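Local coordinates for putative signal recognition particle protein (Chaetomium thermophilum, PDB 5CK4) that binds guanine nucleotides as the Arf-like GTPase beta subunit of the signal recognition particle receptor and probably takes part in protein translocation at secretory membranes, at residues A[25-31]-A[167-171]; A[270-274]-A[283-287]; A[109-113]-A[306-312]. The contacts are given in a common frame with arbitrary orientation. Residues are numbered along the deposited sequence.

Interaction 1 of 3, residues A[25-31]-A[167-171]; sequences IGPSGAG and FLLDA. With GDP (guanosine-5'-diphosphate), chain C.
Leu-168, in the t,p rotamer, overlaps the end of the nucleotide-binding loop: its CD2 lies 3.4 Å from Gly-31 C and its CG 4.1 Å from Ala-30 CB. Ile-25 and Phe-167 form a parallel bridge (CA-CA 4.8 Å), sealed by Leu-168 N donating to Ile-25 O at 2.8 Å; on the same sheet face Ile-25 CG2 meets Phe-167 CD2 at 3.8 Å. From Gly-26 (162/168) the chain leaves the strand, its CA over the Phe-167 ring and 3.5 Å from Leu-168 O, where a CB would clash. Pro-27 to Ala-30 make a type II turn, with Gly-29 at 84/-2 and Ala-30 N 3.3 Å from Pro-27 O; Gly-31 is the N-cap of the next helix. This is the P-loop (Walker A) arrangement of strand, loop and helix. Its amides cradle the GDP beta-phosphate: Gly-29 N to O3B at 2.7 Å and Gly-31 N to O2B at 3.0 Å. Asp-170 OD2 reaches Gly-29 O through a water, 2.8 Å from OD2 and weakly bound to the carbonyl; OD2 also forms a salt bridge with Lys-220, while OD1 accepts from Ala-172 N. Ile-25 and Phe-167 pack against helix 180-201, Ile-25 also against helix 123-131, whereas Leu-168 lies against Ala-217 and Asn-219 of strand 214-219.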
loop_
_atom_site.group_PDB
_atom_site.type_symbol
_atom_site.label_atom_id
_atom_site.label_comp_id
_atom_site.label_asym_id
_atom_site.label_seq_id
_atom_site.Cartn_x
_atom_site.Cartn_y
_atom_site.Cartn_z
ATOM N N ILE A 25 -5.008 -0.526 -1.399
ATOM C CA ILE A 25 -5.309 -0.856 -0.007
ATOM C C ILE A 25 -5.368 0.441 0.804
ATOM O O ILE A 25 -4.633 1.375 0.515
ATOM C CB ILE A 25 -4.156 -1.709 0.584
ATOM C CG1 ILE A 25 -4.039 -3.047 -0.141
ATOM C CG2 ILE A 25 -4.339 -1.973 2.074
ATOM C CD1 ILE A 25 -2.895 -3.917 0.406
ATOM N N GLY A 26 -6.223 0.499 1.823
ATOM C CA GLY A 26 -6.211 1.636 2.735
ATOM C C GLY A 26 -7.493 1.745 3.531
ATOM O O GLY A 26 -8.478 1.076 3.213
ATOM N N PRO A 27 -7.493 2.595 4.570
ATOM C CA PRO A 27 -8.704 2.730 5.384
ATOM C C PRO A 27 -9.824 3.374 4.580
ATOM O O PRO A 27 -9.560 4.057 3.588
ATOM C CB PRO A 27 -8.270 3.664 6.516
ATOM C CG PRO A 27 -7.129 4.455 5.946
ATOM C CD PRO A 27 -6.429 3.532 4.980
ATOM N N SER A 28 -11.061 3.162 5.006
ATOM C CA SER A 28 -12.195 3.807 4.360
ATOM C C SER A 28 -12.035 5.332 4.368
ATOM O O SER A 28 -11.483 5.892 5.307
ATOM C CB SER A 28 -13.486 3.420 5.071
ATOM O OG SER A 28 -13.688 2.019 5.011
ATOM N N GLY A 29 -12.538 5.994 3.328
ATOM C CA GLY A 29 -12.438 7.444 3.215
ATOM C C GLY A 29 -11.125 7.944 2.638
ATOM O O GLY A 29 -10.930 9.142 2.469
ATOM N N ALA A 30 -10.207 7.032 2.346
ATOM C CA ALA A 30 -8.894 7.434 1.846
ATOM C C ALA A 30 -9.009 8.023 0.447
ATOM O O ALA A 30 -8.200 8.869 0.066
ATOM C CB ALA A 30 -7.955 6.264 1.824
ATOM N N GLY A 31 -10.004 7.551 -0.307
ATOM C CA GLY A 31 -10.189 7.959 -1.693
ATOM C C GLY A 31 -9.974 6.817 -2.682
ATOM O O GLY A 31 -9.682 7.048 -3.851
ATOM N N PHE A 167 -0.766 1.823 -1.028
ATOM C CA PHE A 167 -1.459 2.027 0.245
ATOM C C PHE A 167 -1.893 3.493 0.323
ATOM O O PHE A 167 -1.052 4.385 0.506
ATOM C CB PHE A 167 -0.552 1.681 1.423
ATOM C CG PHE A 167 -1.246 1.763 2.764
ATOM C CD1 PHE A 167 -1.325 2.972 3.455
ATOM C CD2 PHE A 167 -1.851 0.637 3.317
ATOM C CE1 PHE A 167 -1.978 3.044 4.680
ATOM C CE2 PHE A 167 -2.495 0.705 4.545
ATOM C CZ PHE A 167 -2.559 1.902 5.224
ATOM N N LEU A 168 -3.196 3.736 0.179
ATOM C CA LEU A 168 -3.728 5.100 0.121
ATOM C C LEU A 168 -4.215 5.544 1.494
ATOM O O LEU A 168 -4.878 4.793 2.190
ATOM C CB LEU A 168 -4.886 5.170 -0.862
ATOM C CG LEU A 168 -5.398 6.512 -1.411
ATOM C CD1 LEU A 168 -4.384 7.143 -2.365
ATOM C CD2 LEU A 168 -6.708 6.286 -2.136
ATOM N N LEU A 169 -3.888 6.780 1.867
ATOM C CA LEU A 169 -4.368 7.370 3.112
ATOM C C LEU A 169 -4.790 8.822 2.872
ATOM O O LEU A 169 -4.365 9.453 1.892
ATOM C CB LEU A 169 -3.300 7.288 4.225
ATOM C CG LEU A 169 -1.937 7.976 3.955
ATOM C CD1 LEU A 169 -1.966 9.483 4.324
ATOM C CD2 LEU A 169 -0.829 7.267 4.712
ATOM N N ASP A 170 -5.608 9.336 3.785
ATOM C CA ASP A 170 -6.060 10.721 3.765
ATOM C C ASP A 170 -5.031 11.581 4.502
ATOM O O ASP A 170 -4.955 11.541 5.728
ATOM C CB ASP A 170 -7.442 10.793 4.444
ATOM C CG ASP A 170 -8.055 12.177 4.407
ATOM O OD1 ASP A 170 -7.326 13.166 4.189
ATOM O OD2 ASP A 170 -9.283 12.278 4.613
ATOM N N ALA A 171 -4.231 12.352 3.762
ATOM C CA ALA A 171 -3.184 13.149 4.394
ATOM C C ALA A 171 -3.741 14.295 5.233
ATOM O O ALA A 171 -3.031 14.844 6.083
ATOM C CB ALA A 171 -2.163 13.685 3.356
HETATM P PB GDP C . -12.812 5.133 -0.133
HETATM O O1B GDP C . -13.210 4.292 -1.310
HETATM O O2B GDP C . -11.354 4.867 0.211
HETATM O O3B GDP C . -13.630 4.848 1.106
HETATM O O3A GDP C . -12.918 6.701 -0.453
HETATM P PA GDP C . -13.890 7.430 -1.518
HETATM O O1A GDP C . -13.431 7.174 -2.919
HETATM O O2A GDP C . -15.342 7.089 -1.297
HETATM O "O5'" GDP C . -13.533 8.920 -1.076
HETATM C "C5'" GDP C . -13.881 9.377 0.220
HETATM C "C4'" GDP C . -14.160 10.868 0.121
HETATM O "O4'" GDP C . -12.933 11.565 -0.105
HETATM C "C3'" GDP C . -15.073 11.206 -1.050
HETATM O "O3'" GDP C . -15.892 12.302 -0.638
HETATM C "C2'" GDP C . -14.126 11.696 -2.128
HETATM O "O2'" GDP C . -14.722 12.650 -3.004
HETATM C "C1'" GDP C . -13.050 12.356 -1.295
HETATM N N9 GDP C . -11.747 12.411 -1.991
HETATM C C8 GDP C . -11.115 11.414 -2.645
HETATM N N7 GDP C . -9.919 11.852 -3.129
HETATM C C5 GDP C . -9.783 13.133 -2.754
HETATM C C6 GDP C . -8.775 14.187 -2.939
HETATM O O6 GDP C . -7.719 13.936 -3.566
HETATM N N1 GDP C . -9.019 15.387 -2.379
HETATM C C2 GDP C . -10.153 15.662 -1.698
HETATM N N2 GDP C . -10.337 16.900 -1.177
HETATM N N3 GDP C . -11.126 14.742 -1.498
HETATM C C4 GDP C . -10.990 13.492 -2.005
HETATM O O HOH W 1 -10.530 10.053 5.760
#

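Interaction 2 of 3, residues A[270-274]-A[283-287]; sequences WLGAV and EMMEF
Two pieces of one irregular connection meet here, an extended run at 270-273 and the 3-10 segment 283-286, closest at Gly-272 and Met-284 (CA-CA 5.9 Å). Glu-283 CB points toward the run; chi1 of 93°, between wells, with chi2 t and chi3 44°, brings OE2 to Ala-273 N, a 2.8 Å hydrogen bond. The same OE2 lies 3.3 Å from Gly-272 CA, where a CB would clash, and Gly-272 takes 99/-169. OE2 is also salt-bridged to Arg-244, and OE1 accepts from Ser-276 OG and Lys-280 N. Met-284 curls back in the m,m,m rotamer, so that its SD is 3.8 Å from Gly-272 CA and its CE 3.7 Å from CD1 of Leu-271, itself t,p. Phe-287 (chi1 -40°, chi2 -60°) presents its ring edge to Gly-272 O, CZ 3.4 Å away. Glu-286, chi1 t, sets OE1 3.7 Å from Ala-273 CB; a water bridges its OE2 (2.7 Å) to Val-274 N (3.1 Å). Trp-270, chi1 t and chi2 -87°, folds over its own segment, NE1 donating to Ala-273 O at 3.1 Å. Gln-197 binds Gly-272 N and Trp-270 O, tying the run to helix 180-201. One direct side-chain-to-backbone bond, backed by the water, thus closes a short excursion between helix 229-249 and strand 291-295 of a P-loop GTPase fold.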
loop_
_atom_site.group_PDB
_atom_site.type_symbol
_atom_site.label_atom_id
_atom_site.label_comp_id
_atom_site.label_asym_id
_atom_site.label_seq_id
_atom_site.Cartn_x
_atom_site.Cartn_y
_atom_site.Cartn_z
ATOM N N TRP A 270 7.914 -8.560 14.741
ATOM C CA TRP A 270 8.744 -7.354 14.615
ATOM C C TRP A 270 8.916 -6.909 13.157
ATOM O O TRP A 270 9.497 -7.622 12.336
ATOM C CB TRP A 270 10.115 -7.610 15.268
ATOM C CG TRP A 270 11.136 -6.507 15.136
ATOM C CD1 TRP A 270 12.019 -6.318 14.100
ATOM C CD2 TRP A 270 11.405 -5.465 16.081
ATOM N NE1 TRP A 270 12.803 -5.218 14.341
ATOM C CE2 TRP A 270 12.453 -4.681 15.554
ATOM C CE3 TRP A 270 10.858 -5.115 17.324
ATOM C CZ2 TRP A 270 12.964 -3.565 16.223
ATOM C CZ3 TRP A 270 11.371 -4.006 17.990
ATOM C CH2 TRP A 270 12.412 -3.245 17.438
ATOM N N LEU A 271 8.391 -5.736 12.832
ATOM C CA LEU A 271 8.506 -5.189 11.483
ATOM C C LEU A 271 9.884 -4.565 11.313
ATOM O O LEU A 271 10.319 -3.800 12.174
ATOM C CB LEU A 271 7.462 -4.099 11.282
ATOM C CG LEU A 271 7.569 -3.315 9.974
ATOM C CD1 LEU A 271 7.175 -4.251 8.866
ATOM C CD2 LEU A 271 6.651 -2.084 10.010
ATOM N N GLY A 272 10.565 -4.874 10.208
ATOM C CA GLY A 272 11.869 -4.281 9.933
ATOM C C GLY A 272 13.053 -5.157 10.299
ATOM O O GLY A 272 12.903 -6.354 10.599
ATOM N N ALA A 273 14.234 -4.548 10.270
ATOM C CA ALA A 273 15.488 -5.243 10.539
ATOM C C ALA A 273 15.679 -5.492 12.023
ATOM O O ALA A 273 15.420 -4.617 12.849
ATOM C CB ALA A 273 16.654 -4.445 9.995
ATOM N N VAL A 274 16.157 -6.689 12.345
ATOM C CA VAL A 274 16.369 -7.116 13.729
ATOM C C VAL A 274 17.156 -6.115 14.581
ATOM O O VAL A 274 16.781 -5.834 15.725
ATOM C CB VAL A 274 17.051 -8.508 13.777
ATOM C CG1 VAL A 274 18.147 -8.599 12.731
ATOM C CG2 VAL A 274 17.601 -8.802 15.165
ATOM N N GLU A 283 14.749 0.758 5.534
ATOM C CA GLU A 283 15.319 -0.451 6.122
ATOM C C GLU A 283 14.634 -1.718 5.571
ATOM O O GLU A 283 15.179 -2.828 5.645
ATOM C CB GLU A 283 15.266 -0.369 7.645
ATOM C CG GLU A 283 14.047 -0.967 8.330
ATOM C CD GLU A 283 14.154 -0.825 9.852
ATOM O OE1 GLU A 283 14.544 0.276 10.302
ATOM O OE2 GLU A 283 13.878 -1.801 10.591
ATOM N N MET A 284 13.458 -1.545 4.973
ATOM C CA MET A 284 12.744 -2.676 4.371
ATOM C C MET A 284 13.421 -3.235 3.124
ATOM O O MET A 284 13.059 -4.326 2.644
ATOM C CB MET A 284 11.290 -2.304 4.064
ATOM C CG MET A 284 10.498 -1.810 5.294
ATOM S SD MET A 284 10.455 -3.002 6.667
ATOM C CE MET A 284 9.490 -4.352 5.959
ATOM N N MET A 285 14.417 -2.519 2.607
ATOM C CA MET A 285 15.186 -3.043 1.480
ATOM C C MET A 285 16.015 -4.263 1.882
ATOM O O MET A 285 16.471 -5.022 1.035
ATOM C CB MET A 285 16.064 -1.957 0.852
ATOM C CG MET A 285 15.268 -0.986 -0.011
ATOM S SD MET A 285 14.527 -1.776 -1.464
ATOM C CE MET A 285 15.974 -2.469 -2.251
ATOM N N GLU A 286 16.183 -4.474 3.180
ATOM C CA GLU A 286 16.850 -5.680 3.657
ATOM C C GLU A 286 16.048 -6.913 3.212
ATOM O O GLU A 286 16.591 -8.006 3.080
ATOM C CB GLU A 286 16.979 -5.629 5.182
ATOM C CG GLU A 286 17.682 -6.806 5.813
ATOM C CD GLU A 286 18.431 -6.411 7.068
ATOM O OE1 GLU A 286 18.892 -5.251 7.135
ATOM O OE2 GLU A 286 18.555 -7.252 7.985
ATOM N N PHE A 287 14.753 -6.719 2.969
ATOM C CA PHE A 287 13.881 -7.782 2.471
ATOM C C PHE A 287 13.457 -7.504 1.034
ATOM O O PHE A 287 12.387 -7.935 0.606
ATOM C CB PHE A 287 12.654 -7.905 3.371
ATOM C CG PHE A 287 12.980 -7.750 4.830
ATOM C CD1 PHE A 287 13.862 -8.620 5.441
ATOM C CD2 PHE A 287 12.442 -6.718 5.570
ATOM C CE1 PHE A 287 14.191 -8.475 6.783
ATOM C CE2 PHE A 287 12.755 -6.567 6.915
ATOM C CZ PHE A 287 13.635 -7.447 7.518
HETATM O O HOH W 2 16.893 -8.270 9.813
#

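Interaction 3 of 3, residues A[109-113]-A[306-312]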
loop_
_atom_site.group_PDB
_atom_site.type_symbol
_atom_site.label_atom_id
_atom_site.label_comp_id
_atom_site.label_asym_id
_atom_site.label_seq_id
_atom_site.Cartn_x
_atom_site.Cartn_y
_atom_site.Cartn_z
ATOM N N ARG A 109 -2.140 1.844 -19.334
ATOM C CA ARG A 109 -1.100 1.791 -18.306
ATOM C C ARG A 109 -0.509 0.390 -18.151
ATOM O O ARG A 109 0.566 0.217 -17.572
ATOM C CB ARG A 109 -1.633 2.332 -16.975
ATOM C CG ARG A 109 -2.099 3.783 -17.084
ATOM C CD ARG A 109 -2.272 4.474 -15.736
ATOM N NE ARG A 109 -2.517 5.907 -15.911
ATOM C CZ ARG A 109 -3.723 6.466 -15.947
ATOM N NH1 ARG A 109 -4.806 5.717 -15.808
ATOM N NH2 ARG A 109 -3.844 7.777 -16.121
ATOM N N LYS A 110 -1.221 -0.594 -18.694
ATOM C CA LYS A 110 -0.778 -1.988 -18.737
ATOM C C LYS A 110 -0.790 -2.679 -17.372
ATOM O O LYS A 110 -0.077 -3.657 -17.157
ATOM C CB LYS A 110 0.593 -2.119 -19.413
ATOM C CG LYS A 110 0.671 -1.452 -20.779
ATOM C CD LYS A 110 2.090 -1.468 -21.316
ATOM C CE LYS A 110 3.048 -0.773 -20.363
ATOM N NZ LYS A 110 4.423 -0.694 -20.927
ATOM N N PHE A 111 -1.604 -2.168 -16.454
ATOM C CA PHE A 111 -1.878 -2.890 -15.219
ATOM C C PHE A 111 -3.308 -2.681 -14.741
ATOM O O PHE A 111 -3.978 -1.731 -15.142
ATOM C CB PHE A 111 -0.858 -2.563 -14.113
ATOM C CG PHE A 111 -0.981 -1.175 -13.532
ATOM C CD1 PHE A 111 -1.818 -0.930 -12.452
ATOM C CD2 PHE A 111 -0.227 -0.124 -14.038
ATOM C CE1 PHE A 111 -1.919 0.340 -11.896
ATOM C CE2 PHE A 111 -0.321 1.150 -13.493
ATOM C CZ PHE A 111 -1.172 1.380 -12.420
ATOM N N LEU A 112 -3.767 -3.596 -13.897
ATOM C CA LEU A 112 -5.096 -3.518 -13.326
ATOM C C LEU A 112 -4.990 -2.964 -11.919
ATOM O O LEU A 112 -4.149 -3.401 -11.140
ATOM C CB LEU A 112 -5.745 -4.903 -13.278
ATOM C CG LEU A 112 -5.904 -5.652 -14.603
ATOM C CD1 LEU A 112 -6.457 -7.046 -14.364
ATOM C CD2 LEU A 112 -6.799 -4.873 -15.550
ATOM N N LEU A 113 -5.845 -2.004 -11.602
ATOM C CA LEU A 113 -5.903 -1.456 -10.261
ATOM C C LEU A 113 -7.046 -2.119 -9.488
ATOM O O LEU A 113 -8.218 -1.982 -9.855
ATOM C CB LEU A 113 -6.083 0.060 -10.328
ATOM C CG LEU A 113 -6.061 0.827 -9.011
ATOM C CD1 LEU A 113 -4.736 0.609 -8.270
ATOM C CD2 LEU A 113 -6.336 2.303 -9.245
ATOM N N GLU A 306 -0.588 11.636 -11.469
ATOM C CA GLU A 306 0.323 11.096 -12.478
ATOM C C GLU A 306 1.655 10.559 -11.938
ATOM O O GLU A 306 2.178 9.564 -12.450
ATOM C CB GLU A 306 0.563 12.111 -13.600
ATOM C CG GLU A 306 -0.573 12.166 -14.611
ATOM C CD GLU A 306 -0.731 10.871 -15.403
ATOM O OE1 GLU A 306 0.262 10.127 -15.563
ATOM O OE2 GLU A 306 -1.856 10.597 -15.873
ATOM N N ARG A 307 2.209 11.215 -10.925
ATOM C CA ARG A 307 3.454 10.732 -10.331
ATOM C C ARG A 307 3.267 9.350 -9.703
ATOM O O ARG A 307 4.180 8.521 -9.741
ATOM C CB ARG A 307 4.002 11.706 -9.286
ATOM C CG ARG A 307 4.521 13.016 -9.859
ATOM C CD ARG A 307 5.658 13.564 -9.007
ATOM N NE ARG A 307 6.788 12.635 -8.960
ATOM C CZ ARG A 307 7.393 12.238 -7.842
ATOM N NH1 ARG A 307 6.987 12.692 -6.660
ATOM N NH2 ARG A 307 8.408 11.387 -7.909
ATOM N N TRP A 308 2.092 9.107 -9.124
ATOM C CA TRP A 308 1.777 7.788 -8.580
ATOM C C TRP A 308 1.786 6.751 -9.700
ATOM O O TRP A 308 2.395 5.695 -9.560
ATOM C CB TRP A 308 0.403 7.772 -7.905
ATOM C CG TRP A 308 0.273 8.512 -6.612
ATOM C CD1 TRP A 308 1.258 8.819 -5.724
ATOM C CD2 TRP A 308 -0.947 9.020 -6.049
ATOM N NE1 TRP A 308 0.734 9.500 -4.650
ATOM C CE2 TRP A 308 -0.618 9.636 -4.829
ATOM C CE3 TRP A 308 -2.281 9.032 -6.477
ATOM C CZ2 TRP A 308 -1.579 10.231 -4.010
ATOM C CZ3 TRP A 308 -3.234 9.630 -5.668
ATOM C CH2 TRP A 308 -2.878 10.223 -4.448
ATOM N N TRP A 309 1.111 7.052 -10.814
ATOM C CA TRP A 309 1.035 6.111 -11.933
ATOM C C TRP A 309 2.410 5.825 -12.533
ATOM O O TRP A 309 2.677 4.715 -12.989
ATOM C CB TRP A 309 0.114 6.618 -13.057
ATOM C CG TRP A 309 -1.301 6.995 -12.657
ATOM C CD1 TRP A 309 -1.998 8.084 -13.090
ATOM C CD2 TRP A 309 -2.186 6.286 -11.766
ATOM N NE1 TRP A 309 -3.251 8.105 -12.530
ATOM C CE2 TRP A 309 -3.392 7.016 -11.710
ATOM C CE3 TRP A 309 -2.074 5.114 -11.011
ATOM C CZ2 TRP A 309 -4.475 6.615 -10.929
ATOM C CZ3 TRP A 309 -3.150 4.720 -10.234
ATOM C CH2 TRP A 309 -4.335 5.464 -10.205
ATOM N N ARG A 310 3.268 6.839 -12.549
ATOM C CA ARG A 310 4.609 6.698 -13.108
ATOM C C ARG A 310 5.466 5.770 -12.249
ATOM O O ARG A 310 6.176 4.907 -12.764
ATOM C CB ARG A 310 5.275 8.069 -13.210
ATOM C CG ARG A 310 6.641 8.075 -13.862
ATOM C CD ARG A 310 7.070 9.505 -14.189
ATOM N NE ARG A 310 6.119 10.177 -15.080
ATOM C CZ ARG A 310 5.227 11.088 -14.692
ATOM N NH1 ARG A 310 5.153 11.450 -13.419
ATOM N NH2 ARG A 310 4.405 11.640 -15.579
ATOM N N TRP A 311 5.383 5.958 -10.934
ATOM C CA TRP A 311 6.161 5.164 -9.985
ATOM C C TRP A 311 5.834 3.675 -10.126
ATOM O O TRP A 311 6.734 2.832 -10.202
ATOM C CB TRP A 311 5.885 5.653 -8.559
ATOM C CG TRP A 311 6.804 5.109 -7.503
ATOM C CD1 TRP A 311 7.964 5.675 -7.053
ATOM C CD2 TRP A 311 6.630 3.899 -6.753
ATOM N NE1 TRP A 311 8.522 4.890 -6.070
ATOM C CE2 TRP A 311 7.723 3.793 -5.871
ATOM C CE3 TRP A 311 5.664 2.890 -6.753
ATOM C CZ2 TRP A 311 7.868 2.726 -4.992
ATOM C CZ3 TRP A 311 5.811 1.827 -5.874
ATOM C CH2 TRP A 311 6.903 1.755 -5.010
ATOM N N ILE A 312 4.540 3.365 -10.183
ATOM C CA ILE A 312 4.076 1.987 -10.352
ATOM C C ILE A 312 4.453 1.425 -11.714
ATOM O O ILE A 312 4.958 0.301 -11.825
ATOM C CB ILE A 312 2.545 1.887 -10.170
ATOM C CG1 ILE A 312 2.150 2.256 -8.736
ATOM C CG2 ILE A 312 2.051 0.491 -10.524
ATOM C CD1 ILE A 312 2.548 1.237 -7.689
#
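The indole of Trp-309 is the main bump, projecting from helix 306-313 into a hollow walled by Arg-109, Phe-111 and Leu-113. Its pyrrole end lies beneath the Arg-109 guanidinium, a cation-pi stack with Arg-109 CZ 3.9 Å from the centroid of the five-membered ring and 20° off its normal. The benzo end goes deeper: CE3 is 4.1 Å from Phe-111 CZ, which it meets at the edge of the phenyl ring, and CH2 is 3.9 Å from Leu-113 CD2. Ile-312, one turn further on, fits a methyl to the flat of Phe-111, its CG2 standing 4.0 Å from the ring centroid in a CH-pi contact. One turn back, Glu-306 closes the exposed end of the hollow, its OE2 making a long salt bridge and weak hydrogen bond, 3.5 Å, with Arg-109 NH2 in the guanidinium plane. The i, i+3 spacing of Glu-306, Trp-309 and Ile-312 thus sets charge, ring and aliphatic group along one helix face. Lys-110, with positive phi, turns the chain out of helix 104-109; the extended chain that follows, entering strand 112-115 at Leu-112, directs Phe-111 and Leu-113 toward the helix. Side chains alone thus pack the C-terminal helix of the P-loop GTPase fold against the start of this strand (Arg-109 to Trp-309 CA-CA 8.0 Å). Phe-39 of helix 32-40 packs edge-to-face on Trp-309 and also meets Phe-111, while Val-22 of strand 21-25 touches both Phe-111 and Ile-312.

Interactions 1 and 3 reach the same central sheet, their centres about 17 Å apart, and touch where Leu-168 CD1 meets Trp-308 CH2 at 4.0 Å, so Trp-308 of helix 306-313 touches the strand beside the nucleotide loop. Their segments alternate along the chain: interaction 1 joins the start of the chain to its middle, and interaction 3 joins residues near 110 to the C-terminal helix. Interaction 2 comes after interaction 1 has closed and is nested within the loop closed by interaction 3. It lies apart, centres about 24 Å from interaction 1 and 26 Å from interaction 3, beyond the chain's centre from the GDP-binding loop. Helix 180-201 links the two sides, receiving side chains from both interaction 1 and interaction 2.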